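Local coordinates for CurJ (Moorea producens 3L, PDB 5TZ6), which probably carries out a vinylogous dehydration, as the dehydratase domain of a polyketide synthase module, during assembly of the curacin chain, at residues Ser28-Glu33 against Gln80-Pro85; Tyr211-Thr216 against Gln287-Val292; Gln223-Leu228 against Ala277-Phe282. The protein carries 1 engineered substitution. All blocks are in the same frame, centred on the assembly; numbering follows the deposited sequence.

Interaction 1: Ser28-Glu33 against Gln80-Pro85; sequences SYFSTE and QALAIP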
ATOM      1  N   SER A  28       8.476   1.579   0.493  1.00 69.85           N
ATOM      2  CA  SER A  28       9.422   2.569   0.974  1.00 69.11           C
ATOM      3  C   SER A  28      10.052   3.234  -0.240  1.00 66.85           C
ATOM      4  O   SER A  28      10.208   2.603  -1.287  1.00 60.60           O
ATOM      5  CB  SER A  28      10.494   1.931   1.859  1.00 76.45           C
ATOM      6  OG  SER A  28      11.158   2.912   2.633  1.00 97.45           O
ATOM      7  N   TYR A  29      10.398   4.513  -0.104  1.00 68.22           N
ATOM      8  CA  TYR A  29      10.926   5.298  -1.221  1.00 71.59           C
ATOM      9  C   TYR A  29      12.368   5.687  -0.908  1.00 72.11           C
ATOM     10  O   TYR A  29      12.620   6.602  -0.118  1.00 79.61           O
ATOM     11  CB  TYR A  29      10.049   6.516  -1.483  1.00 76.70           C
ATOM     12  CG  TYR A  29       8.610   6.143  -1.742  1.00 80.39           C
ATOM     13  CD1 TYR A  29       8.251   5.417  -2.871  1.00 76.60           C
ATOM     14  CD2 TYR A  29       7.609   6.510  -0.854  1.00 86.66           C
ATOM     15  CE1 TYR A  29       6.933   5.065  -3.107  1.00 81.32           C
ATOM     16  CE2 TYR A  29       6.292   6.164  -1.081  1.00 93.31           C
ATOM     17  CZ  TYR A  29       5.958   5.442  -2.207  1.00 90.98           C
ATOM     18  OH  TYR A  29       4.641   5.100  -2.428  1.00 95.56           O
ATOM     19  N   PHE A  30      13.311   5.003  -1.553  1.00 63.12           N
ATOM     20  CA  PHE A  30      14.728   5.137  -1.234  1.00 57.38           C
ATOM     21  C   PHE A  30      15.361   6.232  -2.084  1.00 60.42           C
ATOM     22  O   PHE A  30      15.323   6.175  -3.323  1.00 62.34           O
ATOM     23  CB  PHE A  30      15.447   3.804  -1.437  1.00 55.94           C
ATOM     24  CG  PHE A  30      15.451   2.926  -0.216  1.00 53.87           C
ATOM     25  CD1 PHE A  30      14.273   2.625   0.438  1.00 60.33           C
ATOM     26  CD2 PHE A  30      16.628   2.389   0.266  1.00 58.07           C
ATOM     27  CE1 PHE A  30      14.273   1.818   1.560  1.00 64.57           C
ATOM     28  CE2 PHE A  30      16.637   1.579   1.382  1.00 59.24           C
ATOM     29  CZ  PHE A  30      15.455   1.291   2.030  1.00 62.61           C
ATOM     30  N   SER A  31      15.935   7.225  -1.409  1.00 62.19           N
ATOM     31  CA  SER A  31      16.602   8.352  -2.043  1.00 69.28           C
ATOM     32  C   SER A  31      17.421   9.070  -0.983  1.00 71.67           C
ATOM     33  O   SER A  31      17.189   8.910   0.219  1.00 68.62           O
ATOM     34  CB  SER A  31      15.601   9.318  -2.684  1.00 70.49           C
ATOM     35  OG  SER A  31      14.886  10.033  -1.692  1.00 79.07           O
ATOM     36  N   THR A  32      18.388   9.866  -1.447  1.00 73.67           N
ATOM     37  CA  THR A  32      19.239  10.602  -0.520  1.00 71.96           C
ATOM     38  C   THR A  32      18.445  11.648   0.253  1.00 77.34           C
ATOM     39  O   THR A  32      18.783  11.955   1.402  1.00 76.68           O
ATOM     40  CB  THR A  32      20.400  11.255  -1.269  1.00 69.34           C
ATOM     41  OG1 THR A  32      19.891  12.047  -2.347  1.00 82.03           O
ATOM     42  CG2 THR A  32      21.343  10.196  -1.817  1.00 59.14           C
ATOM     43  N   GLU A  33      17.395  12.204  -0.354  1.00 77.92           N
ATOM     44  CA  GLU A  33      16.579  13.185   0.353  1.00 90.27           C
ATOM     45  C   GLU A  33      15.764  12.536   1.469  1.00 97.29           C
ATOM     46  O   GLU A  33      15.668  13.090   2.571  1.00112.76           O
ATOM     47  CB  GLU A  33      15.664  13.912  -0.632  1.00102.64           C
ATOM     48  CG  GLU A  33      14.668  14.852   0.028  1.00114.05           C
ATOM     49  CD  GLU A  33      13.981  15.766  -0.967  1.00125.68           C
ATOM     50  OE1 GLU A  33      14.575  16.034  -2.034  1.00128.77           O
ATOM     51  OE2 GLU A  33      12.851  16.218  -0.684  1.00131.27           O
ATOM     52  N   GLN A  80      21.381  -9.081  -5.646  1.00 54.76           N
ATOM     53  CA  GLN A  80      21.740  -7.944  -6.487  1.00 43.56           C
ATOM     54  C   GLN A  80      21.801  -6.681  -5.639  1.00 45.14           C
ATOM     55  O   GLN A  80      20.852  -6.373  -4.910  1.00 51.87           O
ATOM     56  CB  GLN A  80      20.722  -7.753  -7.619  1.00 51.34           C
ATOM     57  CG  GLN A  80      21.139  -6.742  -8.673  1.00 60.91           C
ATOM     58  CD  GLN A  80      20.159  -6.660  -9.829  1.00 74.98           C
ATOM     59  OE1 GLN A  80      19.376  -7.581 -10.066  1.00 85.06           O
ATOM     60  NE2 GLN A  80      20.184  -5.540 -10.545  1.00 83.71           N
ATOM     61  N   ALA A  81      22.905  -5.948  -5.752  1.00 56.99           N
ATOM     62  CA  ALA A  81      23.063  -4.703  -5.015  1.00 48.82           C
ATOM     63  C   ALA A  81      22.119  -3.634  -5.550  1.00 56.32           C
ATOM     64  O   ALA A  81      21.798  -3.591  -6.741  1.00 58.50           O
ATOM     65  CB  ALA A  81      24.505  -4.204  -5.107  1.00 51.46           C
ATOM     66  N   LEU A  82      21.671  -2.763  -4.651  1.00 52.40           N
ATOM     67  CA  LEU A  82      20.794  -1.655  -5.002  1.00 55.54           C
ATOM     68  C   LEU A  82      21.621  -0.379  -5.130  1.00 57.05           C
ATOM     69  O   LEU A  82      22.298   0.027  -4.180  1.00 62.56           O
ATOM     70  CB  LEU A  82      19.694  -1.484  -3.956  1.00 48.08           C
ATOM     71  CG  LEU A  82      18.868  -0.202  -4.056  1.00 52.40           C
ATOM     72  CD1 LEU A  82      18.383   0.026  -5.478  1.00 58.59           C
ATOM     73  CD2 LEU A  82      17.690  -0.272  -3.104  1.00 58.94           C
ATOM     74  N   ALA A  83      21.573   0.244  -6.301  1.00 54.73           N
ATOM     75  CA  ALA A  83      22.250   1.509  -6.542  1.00 57.79           C
ATOM     76  C   ALA A  83      21.214   2.555  -6.916  1.00 60.11           C
ATOM     77  O   ALA A  83      20.242   2.259  -7.616  1.00 67.33           O
ATOM     78  CB  ALA A  83      23.307   1.388  -7.645  1.00 56.05           C
ATOM     79  N   ILE A  84      21.433   3.780  -6.460  1.00 67.48           N
ATOM     80  CA  ILE A  84      20.457   4.845  -6.650  1.00 67.49           C
ATOM     81  C   ILE A  84      21.080   5.936  -7.510  1.00 72.69           C
ATOM     82  O   ILE A  84      22.028   6.604  -7.073  1.00 78.10           O
ATOM     83  CB  ILE A  84      19.981   5.397  -5.301  1.00 67.53           C
ATOM     84  CG1 ILE A  84      19.383   4.271  -4.458  1.00 63.34           C
ATOM     85  CG2 ILE A  84      18.973   6.515  -5.511  1.00 67.03           C
ATOM     86  CD1 ILE A  84      18.910   4.722  -3.105  1.00 73.25           C
ATOM     87  N   PRO A  85      20.588   6.150  -8.729  1.00 82.21           N
ATOM     88  CA  PRO A  85      21.150   7.207  -9.575  1.00 84.30           C
ATOM     89  C   PRO A  85      21.088   8.560  -8.885  1.00 85.30           C
ATOM     90  O   PRO A  85      20.315   8.779  -7.948  1.00 75.63           O
ATOM     91  CB  PRO A  85      20.267   7.174 -10.830  1.00 80.62           C
ATOM     92  CG  PRO A  85      19.033   6.429 -10.425  1.00 82.36           C
ATOM     93  CD  PRO A  85      19.468   5.452  -9.378  1.00 79.77           C
TER
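Phe-30 meets Leu-82 and Ile-84 where two strands of the N-terminal half of the double-hotdog dehydratase fold come together without pairing. Segment 80-85 starts at Gln-80, whose carbonyl O is hydrogen-bonded to His-134 ND1 on strand 132-141. Leu-82 follows and turns its side chain inward. Its CG stands anti to the backbone N (chi1 169°), and methyl CD2 reaches the Phe-30 ring with CD2 of the leucine 4.4 Å from CD2 of the phenylalanine. That is a loose apolar touch, and Val-92 and Val-49 complete the apolar surroundings of Leu-82. At Ala-83 the alternation of a strand sends the small methyl to the other face, away from Phe-30. Ile-84 swings inward again and carries the larger share of the contact. Its chain is extended through chi2 (179°), which carries CD1 to its full reach, and this methyl lies 4.0 Å from Phe-30 CB. Isoleucine suits the site because its CG1 branch is long enough to bring CD1 across, while the phenylalanine offers its ring to Leu-82 and its CB and carbonyl to Ile-84. The backbones pair with other strands or loops, Phe-30 with Arg-90 and Ile-84 with Val-47, leaving the interface to apolar groups. Past the side chain, Ile-84 CD1 also rests against the main chain, 3.9 Å from Phe-30 O.

Interaction 2: Tyr211-Thr216 against Gln287-Val292; sequences YQLHPT and QLVAQV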
ATOM      1  N   TYR A 211      14.482   3.572  15.025  1.00 99.66           N
ATOM      2  CA  TYR A 211      15.007   2.372  14.392  1.00 82.77           C
ATOM      3  C   TYR A 211      15.180   1.255  15.412  1.00 76.49           C
ATOM      4  O   TYR A 211      15.546   1.498  16.565  1.00 75.42           O
ATOM      5  CB  TYR A 211      16.360   2.655  13.740  1.00 73.56           C
ATOM      6  CG  TYR A 211      16.340   3.532  12.505  1.00 72.94           C
ATOM      7  CD1 TYR A 211      16.401   4.915  12.613  1.00 74.98           C
ATOM      8  CD2 TYR A 211      16.308   2.977  11.231  1.00 69.20           C
ATOM      9  CE1 TYR A 211      16.406   5.722  11.485  1.00 80.09           C
ATOM     10  CE2 TYR A 211      16.309   3.778  10.097  1.00 70.56           C
ATOM     11  CZ  TYR A 211      16.359   5.149  10.231  1.00 80.23           C
ATOM     12  OH  TYR A 211      16.363   5.954   9.111  1.00 86.92           O
ATOM     13  N   GLN A 212      14.924   0.020  14.979  1.00 65.06           N
ATOM     14  CA  GLN A 212      15.392  -1.130  15.746  1.00 65.85           C
ATOM     15  C   GLN A 212      16.918  -1.172  15.761  1.00 69.05           C
ATOM     16  O   GLN A 212      17.546  -1.122  16.825  1.00 73.09           O
ATOM     17  CB  GLN A 212      14.817  -2.431  15.175  1.00 60.49           C
ATOM     18  CG  GLN A 212      13.351  -2.690  15.502  1.00 70.51           C
ATOM     19  CD  GLN A 212      12.427  -1.611  14.983  1.00 75.08           C
ATOM     20  OE1 GLN A 212      12.418  -1.309  13.792  1.00 69.31           O
ATOM     21  NE2 GLN A 212      11.635  -1.026  15.877  1.00 79.81           N
ATOM     22  N   LEU A 213      17.525  -1.279  14.580  1.00 59.09           N
ATOM     23  CA  LEU A 213      18.966  -1.156  14.400  1.00 55.94           C
ATOM     24  C   LEU A 213      19.211  -0.308  13.166  1.00 57.71           C
ATOM     25  O   LEU A 213      18.816  -0.693  12.061  1.00 55.60           O
ATOM     26  CB  LEU A 213      19.650  -2.516  14.245  1.00 54.41           C
ATOM     27  CG  LEU A 213      19.800  -3.408  15.471  1.00 64.39           C
ATOM     28  CD1 LEU A 213      20.638  -4.620  15.115  1.00 62.53           C
ATOM     29  CD2 LEU A 213      20.430  -2.634  16.621  1.00 60.86           C
ATOM     30  N   HIS A 214      19.848   0.840  13.357  1.00 61.97           N
ATOM     31  CA  HIS A 214      20.104   1.740  12.248  1.00 43.28           C
ATOM     32  C   HIS A 214      20.897   1.017  11.162  1.00 47.67           C
ATOM     33  O   HIS A 214      21.798   0.225  11.470  1.00 48.35           O
ATOM     34  CB  HIS A 214      20.871   2.971  12.729  1.00 45.82           C
ATOM     35  CG  HIS A 214      20.776   4.144  11.802  1.00 55.64           C
ATOM     36  ND1 HIS A 214      21.562   4.268  10.677  1.00 55.29           N
ATOM     37  CD2 HIS A 214      19.992   5.248  11.838  1.00 57.73           C
ATOM     38  CE1 HIS A 214      21.263   5.396  10.056  1.00 55.21           C
ATOM     39  NE2 HIS A 214      20.314   6.011  10.741  1.00 57.92           N
ATOM     40  N   PRO A 215      20.563   1.219   9.889  1.00 43.20           N
ATOM     41  CA  PRO A 215      21.348   0.565   8.829  1.00 37.97           C
ATOM     42  C   PRO A 215      22.847   0.724   9.024  1.00 55.29           C
ATOM     43  O   PRO A 215      23.593  -0.252   8.853  1.00 54.24           O
ATOM     44  CB  PRO A 215      20.853   1.250   7.551  1.00 42.51           C
ATOM     45  CG  PRO A 215      19.492   1.785   7.885  1.00 40.37           C
ATOM     46  CD  PRO A 215      19.470   2.056   9.365  1.00 47.29           C
ATOM     47  N   THR A 216      23.307   1.921   9.412  1.00 52.03           N
ATOM     48  CA  THR A 216      24.742   2.161   9.540  1.00 39.59           C
ATOM     49  C   THR A 216      25.350   1.371  10.690  1.00 51.02           C
ATOM     50  O   THR A 216      26.538   1.026  10.643  1.00 51.25           O
ATOM     51  CB  THR A 216      25.027   3.656   9.723  1.00 48.91           C
ATOM     52  OG1 THR A 216      24.367   4.148  10.899  1.00 50.47           O
ATOM     53  CG2 THR A 216      24.557   4.444   8.508  1.00 48.83           C
ATOM     54  N   GLN A 287      24.113  -6.503  27.966  1.00 93.55           N
ATOM     55  CA  GLN A 287      22.890  -6.989  27.348  1.00 93.02           C
ATOM     56  C   GLN A 287      23.105  -7.160  25.853  1.00 90.67           C
ATOM     57  O   GLN A 287      23.472  -6.210  25.153  1.00 86.25           O
ATOM     58  CB  GLN A 287      21.729  -6.036  27.627  1.00 98.98           C
ATOM     59  CG  GLN A 287      21.121  -6.208  29.011  1.00113.82           C
ATOM     60  CD  GLN A 287      20.519  -4.925  29.556  1.00131.63           C
ATOM     61  OE1 GLN A 287      21.025  -3.830  29.305  1.00130.30           O
ATOM     62  NE2 GLN A 287      19.429  -5.056  30.310  1.00137.24           N
ATOM     63  N   LEU A 288      22.897  -8.378  25.372  1.00 84.60           N
ATOM     64  CA  LEU A 288      23.082  -8.677  23.960  1.00 70.69           C
ATOM     65  C   LEU A 288      22.040  -7.928  23.136  1.00 68.25           C
ATOM     66  O   LEU A 288      20.835  -8.086  23.347  1.00 76.82           O
ATOM     67  CB  LEU A 288      22.979 -10.184  23.742  1.00 70.05           C
ATOM     68  CG  LEU A 288      23.620 -10.828  22.517  1.00 79.25           C
ATOM     69  CD1 LEU A 288      25.078 -10.414  22.375  1.00 74.57           C
ATOM     70  CD2 LEU A 288      23.500 -12.336  22.652  1.00 82.71           C
ATOM     71  N   VAL A 289      22.507  -7.087  22.221  1.00 62.46           N
ATOM     72  CA  VAL A 289      21.626  -6.323  21.341  1.00 65.54           C
ATOM     73  C   VAL A 289      21.297  -7.100  20.068  1.00 65.95           C
ATOM     74  O   VAL A 289      20.145  -7.129  19.628  1.00 72.07           O
ATOM     75  CB  VAL A 289      22.283  -4.963  21.019  1.00 68.42           C
ATOM     76  CG1 VAL A 289      21.669  -4.349  19.769  1.00 58.98           C
ATOM     77  CG2 VAL A 289      22.162  -4.013  22.211  1.00 70.63           C
ATOM     78  N   ALA A 290      22.290  -7.738  19.458  1.00 60.71           N
ATOM     79  CA  ALA A 290      22.085  -8.458  18.209  1.00 59.21           C
ATOM     80  C   ALA A 290      23.193  -9.487  18.072  1.00 54.89           C
ATOM     81  O   ALA A 290      24.279  -9.338  18.642  1.00 53.32           O
ATOM     82  CB  ALA A 290      22.067  -7.516  16.998  1.00 42.54           C
ATOM     83  N   GLN A 291      22.919 -10.521  17.286  1.00 50.81           N
ATOM     84  CA  GLN A 291      23.875 -11.605  17.115  1.00 61.74           C
ATOM     85  C   GLN A 291      23.803 -12.135  15.694  1.00 55.48           C
ATOM     86  O   GLN A 291      22.720 -12.237  15.115  1.00 50.97           O
ATOM     87  CB  GLN A 291      23.605 -12.742  18.103  1.00 60.99           C
ATOM     88  CG  GLN A 291      24.679 -13.805  18.108  1.00 66.25           C
ATOM     89  CD  GLN A 291      24.423 -14.875  19.142  1.00 71.07           C
ATOM     90  OE1 GLN A 291      25.324 -15.273  19.880  1.00 83.78           O
ATOM     91  NE2 GLN A 291      23.186 -15.351  19.201  1.00 68.54           N
ATOM     92  N   VAL A 292      24.961 -12.465  15.132  1.00 58.30           N
ATOM     93  CA  VAL A 292      25.056 -12.964  13.765  1.00 49.78           C
ATOM     94  C   VAL A 292      25.826 -14.270  13.797  1.00 53.46           C
ATOM     95  O   VAL A 292      26.977 -14.306  14.253  1.00 48.64           O
ATOM     96  CB  VAL A 292      25.744 -11.961  12.827  1.00 49.61           C
ATOM     97  CG1 VAL A 292      25.894 -12.560  11.427  1.00 44.89           C
ATOM     98  CG2 VAL A 292      24.969 -10.662  12.790  1.00 47.96           C
TER
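Leu-213 presses its two methyls on neighbouring residues of strand 288-300, CD1 on Ala-290 and CD2 on Val-289. This fork is the tight part of the contact: Leu-213 CD1 is 3.7 Å from Ala-290 CB, and on the other branch Leu-213 CD2 is 3.8 Å from Val-289 CG1. A classic beta bulge, with Val-289 and Ala-290 both facing Leu-281 on strand 274-282, helps to explain how one leucine can serve two consecutive strand residues. Val-289 points CG1 anti to its N (chi1 160°), bringing that methyl to the leucine, while the single methyl of Ala-290 admits the other branch closely. Phe-248 and Phe-250 add aromatic cover around Leu-213. The flanks are looser and more polar. Gln-291 and Gln-212 are partly exposed, and each amide oxygen is engaged, Gln-291 OE1 by Gln-280 NE2 and Gln-212 OE1 by His-9 NE2. Beyond Leu-213 the chain enters helix 215-223, with His-214 as N-cap: Thr-216 N donates to His-214 ND1 over 3.2 Å at 162°, nearly in the ring plane. The imidazole also sends CD2 over one face of the Tyr-211 ring, near its rim. Apolar contact thus holds the loop before the helix against the strand without directional bonds, whereas the capping bond helps to fix the imidazole's rotation and satisfies the Thr-216 N-H in the first turn of a helix that also carries Asp-219 of the ligand pocket.

Interaction 3: Gln223-Leu228 against Ala277-Phe282; sequences QSIIAL and ADIQLF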
ATOM      1  N   GLN A 223      31.539  -4.385   9.076  1.00 55.25           N
ATOM      2  CA  GLN A 223      32.862  -3.814   8.832  1.00 54.53           C
ATOM      3  C   GLN A 223      33.894  -4.370   9.796  1.00 58.48           C
ATOM      4  O   GLN A 223      35.090  -4.381   9.483  1.00 48.36           O
ATOM      5  CB  GLN A 223      32.839  -2.294   8.969  1.00 46.71           C
ATOM      6  CG  GLN A 223      31.918  -1.554   8.036  1.00 54.00           C
ATOM      7  CD  GLN A 223      31.761  -0.111   8.465  1.00 56.24           C
ATOM      8  OE1 GLN A 223      32.615   0.425   9.165  1.00 60.43           O
ATOM      9  NE2 GLN A 223      30.661   0.518   8.070  1.00 61.93           N
ATOM     10  N   SER A 224      33.460  -4.807  10.979  1.00 62.54           N
ATOM     11  CA  SER A 224      34.428  -5.327  11.939  1.00 60.71           C
ATOM     12  C   SER A 224      35.285  -6.437  11.338  1.00 55.56           C
ATOM     13  O   SER A 224      36.464  -6.562  11.683  1.00 64.27           O
ATOM     14  CB  SER A 224      33.717  -5.838  13.194  1.00 59.03           C
ATOM     15  OG  SER A 224      32.811  -6.884  12.884  1.00 60.41           O
ATOM     16  N   ILE A 225      34.730  -7.243  10.426  1.00 46.69           N
ATOM     17  CA  ILE A 225      35.503  -8.374   9.922  1.00 52.32           C
ATOM     18  C   ILE A 225      36.715  -7.892   9.149  1.00 59.01           C
ATOM     19  O   ILE A 225      37.721  -8.606   9.068  1.00 63.89           O
ATOM     20  CB  ILE A 225      34.665  -9.320   9.035  1.00 59.87           C
ATOM     21  CG1 ILE A 225      34.674  -8.839   7.586  1.00 59.61           C
ATOM     22  CG2 ILE A 225      33.243  -9.476   9.571  1.00 63.93           C
ATOM     23  CD1 ILE A 225      34.863  -9.965   6.591  1.00 72.71           C
ATOM     24  N   ILE A 226      36.656  -6.680   8.599  1.00 55.55           N
ATOM     25  CA  ILE A 226      37.793  -6.160   7.854  1.00 48.45           C
ATOM     26  C   ILE A 226      39.036  -6.166   8.728  1.00 52.97           C
ATOM     27  O   ILE A 226      40.159  -6.294   8.224  1.00 51.60           O
ATOM     28  CB  ILE A 226      37.483  -4.742   7.337  1.00 47.26           C
ATOM     29  CG1 ILE A 226      36.428  -4.786   6.230  1.00 46.81           C
ATOM     30  CG2 ILE A 226      38.766  -4.041   6.876  1.00 43.41           C
ATOM     31  CD1 ILE A 226      36.801  -5.675   5.058  1.00 55.34           C
ATOM     32  N   ALA A 227      38.860  -6.041  10.048  1.00 51.18           N
ATOM     33  CA  ALA A 227      39.994  -5.959  10.961  1.00 55.71           C
ATOM     34  C   ALA A 227      40.746  -7.274  11.101  1.00 57.28           C
ATOM     35  O   ALA A 227      41.848  -7.278  11.660  1.00 69.38           O
ATOM     36  CB  ALA A 227      39.528  -5.479  12.337  1.00 53.46           C
ATOM     37  N   LEU A 228      40.199  -8.375  10.600  1.00 52.79           N
ATOM     38  CA  LEU A 228      40.893  -9.653  10.621  1.00 53.74           C
ATOM     39  C   LEU A 228      41.587  -9.976   9.305  1.00 58.33           C
ATOM     40  O   LEU A 228      42.165 -11.058   9.180  1.00 64.18           O
ATOM     41  CB  LEU A 228      39.914 -10.777  10.971  1.00 56.75           C
ATOM     42  CG  LEU A 228      39.027 -10.528  12.187  1.00 58.15           C
ATOM     43  CD1 LEU A 228      37.970 -11.610  12.294  1.00 59.66           C
ATOM     44  CD2 LEU A 228      39.862 -10.474  13.460  1.00 65.05           C
ATOM     45  N   ALA A 277      32.421 -15.878   9.834  1.00 49.69           N
ATOM     46  CA  ALA A 277      32.528 -15.210  11.122  1.00 54.90           C
ATOM     47  C   ALA A 277      31.216 -15.291  11.892  1.00 53.54           C
ATOM     48  O   ALA A 277      30.135 -15.417  11.308  1.00 51.46           O
ATOM     49  CB  ALA A 277      32.916 -13.745  10.933  1.00 39.80           C
ATOM     50  N   ASP A 278      31.331 -15.221  13.215  1.00 55.57           N
ATOM     51  CA  ASP A 278      30.220 -14.963  14.117  1.00 61.00           C
ATOM     52  C   ASP A 278      30.429 -13.596  14.757  1.00 58.65           C
ATOM     53  O   ASP A 278      31.563 -13.214  15.084  1.00 61.97           O
ATOM     54  CB  ASP A 278      30.115 -16.041  15.201  1.00 75.09           C
ATOM     55  CG  ASP A 278      29.672 -17.394  14.651  1.00 99.49           C
ATOM     56  OD1 ASP A 278      28.857 -17.424  13.706  1.00108.17           O
ATOM     57  OD2 ASP A 278      30.141 -18.430  15.169  1.00116.97           O
ATOM     58  N   ILE A 279      29.329 -12.869  14.946  1.00 57.31           N
ATOM     59  CA  ILE A 279      29.364 -11.505  15.453  1.00 58.35           C
ATOM     60  C   ILE A 279      28.352 -11.360  16.579  1.00 55.06           C
ATOM     61  O   ILE A 279      27.269 -11.953  16.547  1.00 56.54           O
ATOM     62  CB  ILE A 279      29.081 -10.489  14.326  1.00 59.72           C
ATOM     63  CG1 ILE A 279      29.982 -10.778  13.118  1.00 58.01           C
ATOM     64  CG2 ILE A 279      29.250  -9.069  14.837  1.00 54.79           C
ATOM     65  CD1 ILE A 279      29.595 -10.037  11.859  1.00 54.53           C
ATOM     66  N   GLN A 280      28.708 -10.534  17.566  1.00 49.17           N
ATOM     67  CA  GLN A 280      27.889 -10.273  18.746  1.00 48.76           C
ATOM     68  C   GLN A 280      27.955  -8.781  19.045  1.00 48.61           C
ATOM     69  O   GLN A 280      29.024  -8.251  19.354  1.00 46.83           O
ATOM     70  CB  GLN A 280      28.369 -11.091  19.945  1.00 55.83           C
ATOM     71  CG  GLN A 280      28.040 -12.575  19.846  1.00 58.94           C
ATOM     72  CD  GLN A 280      28.420 -13.324  21.099  1.00 76.87           C
ATOM     73  OE1 GLN A 280      29.460 -13.061  21.701  1.00 84.77           O
ATOM     74  NE2 GLN A 280      27.564 -14.246  21.517  1.00 85.33           N
ATOM     75  N   LEU A 281      26.833  -8.095  18.898  1.00 51.41           N
ATOM     76  CA  LEU A 281      26.713  -6.704  19.297  1.00 55.15           C
ATOM     77  C   LEU A 281      26.035  -6.665  20.658  1.00 60.60           C
ATOM     78  O   LEU A 281      24.961  -7.250  20.824  1.00 73.09           O
ATOM     79  CB  LEU A 281      25.902  -5.929  18.261  1.00 45.73           C
ATOM     80  CG  LEU A 281      25.675  -4.434  18.463  1.00 58.43           C
ATOM     81  CD1 LEU A 281      26.992  -3.663  18.455  1.00 50.41           C
ATOM     82  CD2 LEU A 281      24.727  -3.930  17.385  1.00 54.97           C
ATOM     83  N   PHE A 282      26.656  -6.003  21.637  1.00 62.54           N
ATOM     84  CA  PHE A 282      26.080  -5.977  22.977  1.00 69.12           C
ATOM     85  C   PHE A 282      26.292  -4.624  23.652  1.00 71.94           C
ATOM     86  O   PHE A 282      27.051  -3.761  23.189  1.00 69.40           O
ATOM     87  CB  PHE A 282      26.610  -7.119  23.862  1.00 71.62           C
ATOM     88  CG  PHE A 282      28.094  -7.169  23.972  1.00 67.25           C
ATOM     89  CD1 PHE A 282      28.852  -7.788  22.993  1.00 63.00           C
ATOM     90  CD2 PHE A 282      28.736  -6.607  25.065  1.00 70.22           C
ATOM     91  CE1 PHE A 282      30.227  -7.832  23.089  1.00 75.65           C
ATOM     92  CE2 PHE A 282      30.109  -6.650  25.173  1.00 84.30           C
ATOM     93  CZ  PHE A 282      30.858  -7.262  24.183  1.00 85.48           C
TER
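This is a light, wholly apolar contact between the turns that prolong helix 215-223 and the inward face of strand 274-282, in the C-terminal hotdog of the double-hotdog dehydratase fold. Ile-225 carries it with one atom: its branch methyl CG2 stands over the strand and meets two residues of the same face, Ala-277 and Ile-279. Strand alternation explains the pair, since both look toward the helical turns while Asp-278 between them points the other way. The alanine is short where the backbones come nearest, its CA 7.6 Å from that of Ile-225, and the longer isoleucine two residues on spans the widening gap. Ile-279 does so with CD1 at the end of an extended chain (chi2 168°), and it also touches Cys-261 and Thr-263 on neighbouring strand 258-267. The turns keep their shape through successive backbone bonds from N to the O three residues earlier, such as Ile-226 N to Gln-223 O, in place of the regular alpha-helical pattern. The ligand pocket is close by. Gln-223 NE2 is hydrogen-bonded to Asp-219 OD2, making the glutamine a second-shell partner of a pocket residue, and the Ile-225 side chain is about 6 Å from the bound hydroxy acid. The fit across the contact is easy rather than tight: CG2 of Ile-225 lies 4.3 Å from Ile-279 CD1, and the same methyl is 4.5 Å from Ala-277 CB.

Overall arrangement
All three contacts are buried and apolar, yet they serve different parts of the double hotdog. Interaction 1 stands alone in the earlier half, within residues 9-110, its centre 22 Å from that of interaction 2 and 26 Å from that of interaction 3, and joins strand to strand. Interactions 2 and 3 instead hold the segments on either side of helix 215-223 against adjacent antiparallel strands, 288-300 and 274-282, with centres 13 Å apart. Those strands are knit by probable backbone bonds, Val-292 N to Ile-279 O and Val-289 N to Leu-281 O, so both segments share one platform. Packing is closest in interaction 2, while interaction 3 is looser and lies nearer the ligand than interaction 1.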